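Cystathionine beta-lyases/cystathionine gamma-synthases (Corynebacterium glutamicum, PDB 5X5H) probably joins O-succinyl-L-homoserine and L-cysteine into L,L-cystathionine with release of succinate, a pyridoxal-phosphate-dependent step of methionine biosynthesis. Local coordinates at residues A[69-74]-A[188-193]; A[196-201]-A[216-221]; A[341-346]-A[360-365]. All coordinates share one frame; numbering follows the deposited sequence.

Contact 1: A[69-74]-A[188-193]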
loop_
_atom_site.group_PDB
_atom_site.type_symbol
_atom_site.label_atom_id
_atom_site.label_comp_id
_atom_site.label_asym_id
_atom_site.label_seq_id
_atom_site.Cartn_x
_atom_site.Cartn_y
_atom_site.Cartn_z
ATOM N N ALA A 69 -2.296 10.337 -23.173
ATOM C CA ALA A 69 -1.202 10.562 -24.108
ATOM C C ALA A 69 -0.996 9.360 -24.974
ATOM O O ALA A 69 -0.743 9.469 -26.213
ATOM C CB ALA A 69 0.106 10.882 -23.366
ATOM N N LEU A 70 -1.115 8.128 -24.436
ATOM C CA LEU A 70 -0.860 6.869 -25.184
ATOM C C LEU A 70 -1.940 6.646 -26.239
ATOM O O LEU A 70 -1.621 5.870 -27.155
ATOM C CB LEU A 70 -0.805 5.753 -24.213
ATOM C CG LEU A 70 0.394 5.778 -23.228
ATOM C CD1 LEU A 70 0.248 4.688 -22.274
ATOM C CD2 LEU A 70 1.704 5.853 -23.918
ATOM N N GLU A 71 -3.102 7.256 -26.092
ATOM C CA GLU A 71 -4.207 7.158 -27.084
ATOM C C GLU A 71 -4.262 8.295 -28.058
ATOM O O GLU A 71 -5.152 8.358 -28.874
ATOM C CB GLU A 71 -5.524 6.959 -26.344
ATOM C CG GLU A 71 -5.677 5.596 -25.713
ATOM C CD GLU A 71 -6.143 4.516 -26.689
ATOM O OE1 GLU A 71 -6.032 4.625 -27.939
ATOM O OE2 GLU A 71 -6.442 3.361 -26.224
ATOM N N GLY A 72 -3.317 9.232 -27.936
ATOM C CA GLY A 72 -3.418 10.413 -28.761
ATOM C C GLY A 72 -4.539 11.323 -28.389
ATOM O O GLY A 72 -5.206 12.008 -29.226
ATOM N N ALA A 73 -4.932 11.341 -27.106
ATOM C CA ALA A 73 -6.039 12.041 -26.540
ATOM C C ALA A 73 -5.610 13.248 -25.695
ATOM O O ALA A 73 -4.616 13.081 -24.929
ATOM C CB ALA A 73 -6.910 11.095 -25.684
ATOM N N LYS A 74 -6.324 14.335 -25.731
ATOM C CA LYS A 74 -6.056 15.440 -24.798
ATOM C C LYS A 74 -6.578 15.134 -23.403
ATOM O O LYS A 74 -5.995 15.561 -22.397
ATOM C CB LYS A 74 -6.768 16.714 -25.278
ATOM C CG LYS A 74 -6.226 17.247 -26.600
ATOM C CD LYS A 74 -7.097 18.402 -27.144
ATOM C CE LYS A 74 -6.919 18.534 -28.648
ATOM N NZ LYS A 74 -7.320 19.903 -29.056
ATOM N N GLN A 188 -3.401 -0.334 -30.854
ATOM C CA GLN A 188 -4.479 0.253 -31.618
ATOM C C GLN A 188 -4.942 1.564 -30.992
ATOM O O GLN A 188 -4.989 1.681 -29.750
ATOM C CB GLN A 188 -5.664 -0.695 -31.618
ATOM C CG GLN A 188 -6.920 -0.300 -32.421
ATOM C CD GLN A 188 -7.941 -1.450 -32.491
ATOM O OE1 GLN A 188 -8.027 -2.148 -33.545
ATOM N NE2 GLN A 188 -8.630 -1.735 -31.425
ATOM N N GLN A 189 -5.180 2.615 -31.799
ATOM C CA GLN A 189 -5.525 3.923 -31.301
ATOM C C GLN A 189 -6.809 4.393 -31.996
ATOM O O GLN A 189 -6.760 5.119 -32.994
ATOM C CB GLN A 189 -4.357 4.910 -31.454
ATOM C CG GLN A 189 -3.116 4.517 -30.700
ATOM C CD GLN A 189 -1.930 5.365 -30.993
ATOM O OE1 GLN A 189 -1.549 5.496 -32.162
ATOM N NE2 GLN A 189 -1.252 5.859 -29.955
ATOM N N PRO A 190 -7.945 3.947 -31.493
ATOM C CA PRO A 190 -9.232 4.252 -32.190
ATOM C C PRO A 190 -9.528 5.698 -32.391
ATOM O O PRO A 190 -10.254 6.043 -33.346
ATOM C CB PRO A 190 -10.284 3.572 -31.338
ATOM C CG PRO A 190 -9.514 2.516 -30.622
ATOM C CD PRO A 190 -8.112 3.063 -30.362
ATOM N N LEU A 191 -9.085 6.608 -31.549
ATOM C CA LEU A 191 -9.358 8.045 -31.811
ATOM C C LEU A 191 -8.767 8.472 -33.115
ATOM O O LEU A 191 -9.370 9.333 -33.762
ATOM C CB LEU A 191 -8.907 8.938 -30.664
ATOM C CG LEU A 191 -9.474 8.710 -29.298
ATOM C CD1 LEU A 191 -8.716 9.585 -28.291
ATOM C CD2 LEU A 191 -10.964 8.836 -29.256
ATOM N N LYS A 192 -7.672 7.877 -33.495
ATOM C CA LYS A 192 -6.977 8.282 -34.785
ATOM C C LYS A 192 -7.775 7.751 -35.982
ATOM O O LYS A 192 -7.519 8.187 -37.146
ATOM C CB LYS A 192 -5.565 7.777 -34.775
ATOM C CG LYS A 192 -4.770 8.366 -33.576
ATOM C CD LYS A 192 -3.317 8.120 -33.677
ATOM C CE LYS A 192 -2.617 8.664 -32.466
ATOM N NZ LYS A 192 -1.187 8.326 -32.643
ATOM N N LEU A 193 -8.759 6.897 -35.763
ATOM C CA LEU A 193 -9.557 6.340 -36.861
ATOM C C LEU A 193 -10.952 6.851 -36.790
ATOM O O LEU A 193 -11.807 6.341 -37.500
ATOM C CB LEU A 193 -9.480 4.844 -36.783
ATOM C CG LEU A 193 -8.160 4.133 -36.809
ATOM C CD1 LEU A 193 -8.253 2.648 -36.481
ATOM C CD2 LEU A 193 -7.471 4.357 -38.123
#
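The carboxylate of E71 overlaps the Q189-P190 junction: E71 OE1 lies 3.5 Å from Q189 CA and 3.6 Å from P190 CD. A bend at chi2 (-82°) brings OE1 to the CD corner of P190, the two side chains crossing obliquely. E71 follows helix 58-70, which G72, with positive phi and two bonds back into the last turn, ends in a Schellman motif; one backbone bond here is G72 N to A69 O, 3.1 Å. The helix-end carbonyl of L70 is taken by an amide: Q189 NE2 donates to L70 O at 2.8 Å (N-H...O 157°). L70 O lies in the Q189 amide plane, the donor tilted from the carbonyl plane. K192 NZ meets Q189 OE1 at 2.9 Å from above the carbonyl plane. Both ends of the Q189 amide are thus used, fixing its rotation. Further along the chain, L191 CD1 packs 3.5 Å from A73 CB. N180 also joins the segments, its ND2 bonding E71 OE2 and its OD1 bonding Q188 NE2. Buried E71 OE1 has no hydrogen-bonding partner in the model; a magnesium ion, whose site E71 and L191 share, lies about 3 Å from the E71 side chain and probably stabilises the anion.

Contact 2: A[196-201]-A[216-221]. With PLP (pyridoxal-5'-phosphate), chain B.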
loop_
_atom_site.group_PDB
_atom_site.type_symbol
_atom_site.label_atom_id
_atom_site.label_comp_id
_atom_site.label_asym_id
_atom_site.label_seq_id
_atom_site.Cartn_x
_atom_site.Cartn_y
_atom_site.Cartn_z
ATOM N N HIS A 196 -15.159 8.559 -31.189
ATOM C CA HIS A 196 -15.427 9.750 -30.347
ATOM C C HIS A 196 -14.798 9.616 -28.959
ATOM O O HIS A 196 -14.369 10.629 -28.351
ATOM C CB HIS A 196 -16.893 10.103 -30.250
ATOM C CG HIS A 196 -17.491 10.422 -31.580
ATOM N ND1 HIS A 196 -18.048 9.465 -32.413
ATOM C CD2 HIS A 196 -17.629 11.622 -32.214
ATOM C CE1 HIS A 196 -18.471 10.068 -33.537
ATOM N NE2 HIS A 196 -18.245 11.374 -33.423
ATOM N N ALA A 197 -14.801 8.407 -28.433
ATOM C CA ALA A 197 -14.214 8.134 -27.130
ATOM C C ALA A 197 -13.697 6.685 -27.172
ATOM O O ALA A 197 -14.097 5.854 -27.960
ATOM C CB ALA A 197 -15.189 8.354 -26.000
ATOM N N VAL A 198 -12.784 6.418 -26.219
ATOM C CA VAL A 198 -12.176 5.088 -26.054
ATOM C C VAL A 198 -12.305 4.703 -24.607
ATOM O O VAL A 198 -12.016 5.524 -23.729
ATOM C CB VAL A 198 -10.719 5.013 -26.531
ATOM C CG1 VAL A 198 -10.055 3.723 -26.173
ATOM C CG2 VAL A 198 -10.662 5.224 -28.038
ATOM N N LEU A 199 -12.690 3.459 -24.364
ATOM C CA LEU A 199 -12.804 2.872 -23.041
ATOM C C LEU A 199 -11.752 1.808 -22.856
ATOM O O LEU A 199 -11.577 0.949 -23.728
ATOM C CB LEU A 199 -14.189 2.305 -22.893
ATOM C CG LEU A 199 -14.773 1.563 -21.660
ATOM C CD1 LEU A 199 -14.143 0.235 -21.405
ATOM C CD2 LEU A 199 -14.802 2.301 -20.427
ATOM N N HIS A 200 -11.187 1.725 -21.657
ATOM C CA HIS A 200 -10.386 0.637 -21.199
ATOM C C HIS A 200 -10.813 0.071 -19.873
ATOM O O HIS A 200 -11.040 0.832 -18.940
ATOM C CB HIS A 200 -8.872 1.056 -20.989
ATOM C CG HIS A 200 -8.188 1.291 -22.255
ATOM N ND1 HIS A 200 -8.022 2.504 -22.892
ATOM C CD2 HIS A 200 -7.691 0.354 -23.073
ATOM C CE1 HIS A 200 -7.404 2.259 -24.055
ATOM N NE2 HIS A 200 -7.217 0.947 -24.149
ATOM N N SER A 201 -10.768 -1.237 -19.716
ATOM C CA SER A 201 -10.607 -1.907 -18.407
ATOM C C SER A 201 -9.082 -1.938 -18.131
ATOM O O SER A 201 -8.411 -2.719 -18.770
ATOM C CB SER A 201 -11.144 -3.268 -18.442
ATOM O OG SER A 201 -10.719 -3.937 -17.222
ATOM N N LEU A 216 -10.889 3.423 -17.512
ATOM C CA LEU A 216 -10.465 4.707 -17.940
ATOM C C LEU A 216 -11.120 5.050 -19.245
ATOM O O LEU A 216 -11.291 4.160 -20.093
ATOM C CB LEU A 216 -8.959 4.736 -18.004
ATOM C CG LEU A 216 -8.202 6.070 -17.659
ATOM C CD1 LEU A 216 -6.907 5.809 -17.018
ATOM C CD2 LEU A 216 -8.104 7.009 -18.858
ATOM N N VAL A 217 -11.490 6.305 -19.452
ATOM C CA VAL A 217 -12.099 6.834 -20.674
ATOM C C VAL A 217 -11.246 7.928 -21.188
ATOM O O VAL A 217 -10.867 8.820 -20.397
ATOM C CB VAL A 217 -13.504 7.307 -20.447
ATOM C CG1 VAL A 217 -14.113 7.817 -21.761
ATOM C CG2 VAL A 217 -14.386 6.247 -19.863
ATOM N N VAL A 218 -10.942 7.910 -22.508
ATOM C CA VAL A 218 -10.200 8.958 -23.118
ATOM C C VAL A 218 -10.978 9.589 -24.308
ATOM O O VAL A 218 -11.828 8.909 -24.942
ATOM C CB VAL A 218 -8.820 8.567 -23.582
ATOM C CG1 VAL A 218 -7.937 8.041 -22.426
ATOM C CG2 VAL A 218 -8.894 7.540 -24.655
ATOM N N THR A 219 -10.705 10.861 -24.582
ATOM C CA THR A 219 -11.373 11.601 -25.643
ATOM C C THR A 219 -10.572 12.796 -26.022
ATOM O O THR A 219 -9.778 13.256 -25.252
ATOM C CB THR A 219 -12.742 11.963 -25.125
ATOM O OG1 THR A 219 -13.566 12.619 -26.177
ATOM C CG2 THR A 219 -12.791 12.907 -23.979
ATOM N N ASN A 220 -10.911 13.354 -27.204
ATOM C CA ASN A 220 -10.482 14.701 -27.584
ATOM C C ASN A 220 -11.533 15.728 -27.466
ATOM O O ASN A 220 -11.255 16.946 -27.755
ATOM C CB ASN A 220 -9.836 14.725 -28.974
ATOM C CG ASN A 220 -8.510 14.012 -29.032
ATOM O OD1 ASN A 220 -8.276 13.083 -29.876
ATOM N ND2 ASN A 220 -7.628 14.471 -28.247
ATOM N N ASP A 221 -12.734 15.363 -27.022
ATOM C CA ASP A 221 -13.869 16.312 -26.850
ATOM C C ASP A 221 -13.898 16.940 -25.503
ATOM O O ASP A 221 -14.156 16.288 -24.503
ATOM C CB ASP A 221 -15.145 15.611 -27.198
ATOM C CG ASP A 221 -16.419 16.462 -27.037
ATOM O OD1 ASP A 221 -16.410 17.557 -26.539
ATOM O OD2 ASP A 221 -17.450 15.983 -27.489
HETATM N N1 PLP B . -14.416 -4.736 -21.509
HETATM C C2 PLP B . -13.711 -5.805 -21.805
HETATM C C2A PLP B . -13.369 -6.012 -23.242
HETATM C C3 PLP B . -13.184 -6.565 -20.814
HETATM O O3 PLP B . -12.413 -7.677 -21.062
HETATM C C4 PLP B . -13.442 -6.292 -19.460
HETATM C C4A PLP B . -12.872 -7.152 -18.408
HETATM C C5 PLP B . -14.339 -5.240 -19.155
HETATM C C6 PLP B . -14.778 -4.488 -20.231
HETATM C C5A PLP B . -14.812 -4.903 -17.742
HETATM O O4P PLP B . -13.738 -4.296 -16.947
HETATM P P PLP B . -13.680 -4.521 -15.379
HETATM O O1P PLP B . -13.597 -6.015 -15.137
HETATM O O2P PLP B . -12.430 -3.723 -15.067
HETATM O O3P PLP B . -14.929 -3.881 -14.766
HETATM O O HOH W 1 -12.771 12.633 -29.347
#
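T219 OG1 works in two directions where this strand pair ends, donating to H196 O at 3.1 Å and accepting from D221 N at 3.0 Å. The second bond defines an ST turn; the first arrives nearly along the C=O axis of H196. Placing OG1 anti to the backbone N (chi1 -175°) allows both. A water reinforces the closure, donating to H196 O at 2.7 Å and accepting from N220 N. Beyond it, strands 197-201 and 216-219 run antiparallel, their axes at 161°. V198/V218 and H200/L216 are hydrogen-bonded pairs, with V198 N to V218 O at 3.0 Å and H200 N to L216 O at 2.9 Å, while L199/V217 is a non-hydrogen-bonded pair. On the V198 side, V218 CG2 touches V198 CB at 3.6 Å; on the other, L199 CD2 meets V217 CG2 at 4.0 Å. At the end of 197-201, S201 OG bonds O2P of pyridoxal phosphate at 2.8 Å. The pair lies inside the seven-stranded sheet of fold type I enzymes: 215-219 runs antiparallel between 75-79 and 197-201, with 175-179 next; L216 and V218 face V67 of helix 58-70, L199 and V217 A85 of helix 82-93.

Contact 3: A[341-346]-A[360-365]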
loop_
_atom_site.group_PDB
_atom_site.type_symbol
_atom_site.label_atom_id
_atom_site.label_comp_id
_atom_site.label_asym_id
_atom_site.label_seq_id
_atom_site.Cartn_x
_atom_site.Cartn_y
_atom_site.Cartn_z
ATOM N N GLU A 341 -9.871 -19.837 -19.667
ATOM C CA GLU A 341 -11.228 -19.998 -19.111
ATOM C C GLU A 341 -12.140 -20.556 -20.180
ATOM O O GLU A 341 -11.807 -20.645 -21.328
ATOM C CB GLU A 341 -11.746 -18.684 -18.574
ATOM C CG GLU A 341 -11.978 -17.628 -19.642
ATOM C CD GLU A 341 -13.348 -16.972 -19.686
ATOM O OE1 GLU A 341 -14.201 -17.292 -18.917
ATOM O OE2 GLU A 341 -13.535 -16.049 -20.512
ATOM N N HIS A 342 -13.284 -20.998 -19.730
ATOM C CA HIS A 342 -14.410 -21.529 -20.585
ATOM C C HIS A 342 -15.547 -20.471 -20.652
ATOM O O HIS A 342 -16.342 -20.377 -19.639
ATOM C CB HIS A 342 -14.835 -22.767 -19.952
ATOM C CG HIS A 342 -15.900 -23.501 -20.727
ATOM N ND1 HIS A 342 -17.164 -23.773 -20.201
ATOM C CD2 HIS A 342 -15.848 -24.043 -21.980
ATOM C CE1 HIS A 342 -17.842 -24.456 -21.126
ATOM N NE2 HIS A 342 -17.084 -24.609 -22.222
ATOM N N PRO A 343 -15.640 -19.539 -21.556
ATOM C CA PRO A 343 -16.609 -18.375 -21.458
ATOM C C PRO A 343 -18.034 -18.717 -21.277
ATOM O O PRO A 343 -18.710 -18.021 -20.509
ATOM C CB PRO A 343 -16.338 -17.503 -22.681
ATOM C CG PRO A 343 -14.944 -17.904 -23.091
ATOM C CD PRO A 343 -14.738 -19.325 -22.678
ATOM N N ALA A 344 -18.469 -19.825 -21.827
ATOM C CA ALA A 344 -19.924 -20.157 -21.732
ATOM C C ALA A 344 -20.364 -20.349 -20.307
ATOM O O ALA A 344 -21.539 -20.022 -20.006
ATOM C CB ALA A 344 -20.175 -21.409 -22.555
ATOM N N THR A 345 -19.456 -20.822 -19.431
ATOM C CA THR A 345 -19.823 -21.091 -18.020
ATOM C C THR A 345 -19.211 -20.039 -17.108
ATOM O O THR A 345 -19.524 -20.000 -15.905
ATOM C CB THR A 345 -19.429 -22.556 -17.617
ATOM O OG1 THR A 345 -18.024 -22.716 -17.790
ATOM C CG2 THR A 345 -20.195 -23.609 -18.469
ATOM N N MET A 346 -18.355 -19.131 -17.549
ATOM C CA MET A 346 -17.625 -18.325 -16.673
ATOM C C MET A 346 -17.886 -16.921 -17.099
ATOM O O MET A 346 -18.927 -16.420 -16.763
ATOM C CB MET A 346 -16.065 -18.725 -16.758
ATOM C CG MET A 346 -15.735 -20.108 -16.177
ATOM S SD MET A 346 -14.054 -20.849 -16.361
ATOM C CE MET A 346 -13.042 -19.669 -15.383
ATOM N N ARG A 360 -20.082 -23.628 -26.537
ATOM C CA ARG A 360 -19.597 -24.397 -25.424
ATOM C C ARG A 360 -18.323 -25.186 -25.653
ATOM O O ARG A 360 -17.690 -25.719 -24.721
ATOM C CB ARG A 360 -20.730 -25.361 -24.958
ATOM C CG ARG A 360 -21.944 -24.591 -24.401
ATOM C CD ARG A 360 -22.884 -25.641 -23.786
ATOM N NE ARG A 360 -23.550 -26.145 -24.960
ATOM C CZ ARG A 360 -23.474 -27.329 -25.572
ATOM N NH1 ARG A 360 -24.201 -27.465 -26.694
ATOM N NH2 ARG A 360 -22.700 -28.338 -25.171
ATOM N N ASP A 361 -17.866 -25.250 -26.922
ATOM C CA ASP A 361 -16.666 -25.890 -27.224
ATOM C C ASP A 361 -15.416 -24.939 -27.221
ATOM O O ASP A 361 -14.348 -25.394 -27.603
ATOM C CB ASP A 361 -16.745 -26.547 -28.639
ATOM C CG ASP A 361 -16.945 -25.649 -29.735
ATOM O OD1 ASP A 361 -16.806 -24.450 -29.655
ATOM O OD2 ASP A 361 -17.337 -26.114 -30.940
ATOM N N LEU A 362 -15.649 -23.711 -26.751
ATOM C CA LEU A 362 -14.675 -22.587 -26.883
ATOM C C LEU A 362 -13.927 -22.354 -25.571
ATOM O O LEU A 362 -14.537 -22.317 -24.507
ATOM C CB LEU A 362 -15.298 -21.351 -27.402
ATOM C CG LEU A 362 -14.340 -20.186 -27.751
ATOM C CD1 LEU A 362 -14.851 -19.321 -28.793
ATOM C CD2 LEU A 362 -14.101 -19.344 -26.456
ATOM N N VAL A 363 -12.595 -22.292 -25.682
ATOM C CA VAL A 363 -11.701 -21.879 -24.556
ATOM C C VAL A 363 -10.992 -20.624 -24.964
ATOM O O VAL A 363 -10.556 -20.465 -26.093
ATOM C CB VAL A 363 -10.687 -22.967 -24.252
ATOM C CG1 VAL A 363 -9.607 -22.505 -23.223
ATOM C CG2 VAL A 363 -11.403 -24.208 -23.716
ATOM N N ARG A 364 -10.943 -19.645 -24.000
ATOM C CA ARG A 364 -10.281 -18.366 -24.226
ATOM C C ARG A 364 -8.997 -18.403 -23.418
ATOM O O ARG A 364 -8.980 -18.769 -22.227
ATOM C CB ARG A 364 -11.119 -17.219 -23.772
ATOM C CG ARG A 364 -10.549 -15.826 -24.035
ATOM C CD ARG A 364 -11.288 -14.702 -23.337
ATOM N NE ARG A 364 -10.877 -14.670 -21.959
ATOM C CZ ARG A 364 -11.523 -13.994 -21.030
ATOM N NH1 ARG A 364 -12.500 -13.215 -21.326
ATOM N NH2 ARG A 364 -11.094 -13.975 -19.833
ATOM N N ILE A 365 -7.889 -18.087 -24.120
ATOM C CA ILE A 365 -6.575 -18.123 -23.491
ATOM C C ILE A 365 -5.944 -16.770 -23.541
ATOM O O ILE A 365 -5.879 -16.110 -24.575
ATOM C CB ILE A 365 -5.597 -19.106 -24.180
ATOM C CG1 ILE A 365 -6.305 -20.503 -24.352
ATOM C CG2 ILE A 365 -4.348 -19.259 -23.394
ATOM C CD1 ILE A 365 -5.438 -21.435 -25.216
HETATM O O HOH W 2 -17.156 -21.459 -23.995
#
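E341 and R364 form an antiparallel hydrogen-bonded pair that joins the end of strand 339-341 to strand 362-366 in the five-stranded mixed sheet of the C-terminal part of this fold type I enzyme. The evidence is a reciprocal pair of backbone bonds, with E341 N to R364 O at 2.9 Å and R364 N to E341 O at 3.0 Å. Beyond this pair the chain at 342-345 leaves the strand, and a side chain takes over from the backbone. H342 NE2 donates to R360 O at 2.8 Å, almost straight at 172°, and R360 O lies in the imidazole plane. The ring reaches this carbonyl because CG stands anti to the backbone N (chi1 -176°). ND1 of H342 is paired with T345 OG1 at 2.8 Å, also in the ring plane, and these two partners together fix the ring's rotation. P343 points toward 360-365: its CG touches L362 CD2 at 3.8 Å, the two side chains crossing at about a right angle, and also approaches R364 CB. Outside the segments, V363 packs on helix 313-323, and P43 of the second subunit lies against H342 and T345. R364 has a second role toward the active site, since its NH1 hydrogen-bonds OD1 of N154, a residue of the pyridoxal-phosphate site, and its side chain comes within about 6 Å of the cofactor. E341 OE2 bonds T347 OG1 as well as facing R364. The E341-R364 salt bridge, 3.1 Å between OE2 and NH1, is electrostatic: the carboxylate and guanidinium planes are 54° apart, no N-H points at the oxygen, and E341 OE2 sits over the centre of the R364 guanidinium, 2.9 Å above its plane.

Overall arrangement
The three contacts follow one another along the chain in series, each closing before the next opens. Contacts 1 and 2 are neighbours, their centres about 9 Å apart: 188-193 comes shortly before strand 197-201, and helix 58-70, whose end contact 1 holds, also covers L216 and V218 of contact 2. They touch through E71 beside H200, and through K74 beside N220. Contact 3 belongs to a different sheet, with its centre about 31 Å from contact 1 and about 28 Å from contact 2, and lies across the chain's centre from contact 1. Contacts 2 and 3 nevertheless approach the cofactor from separate sheets, S201 by bonding its phosphate and R364 by way of N154.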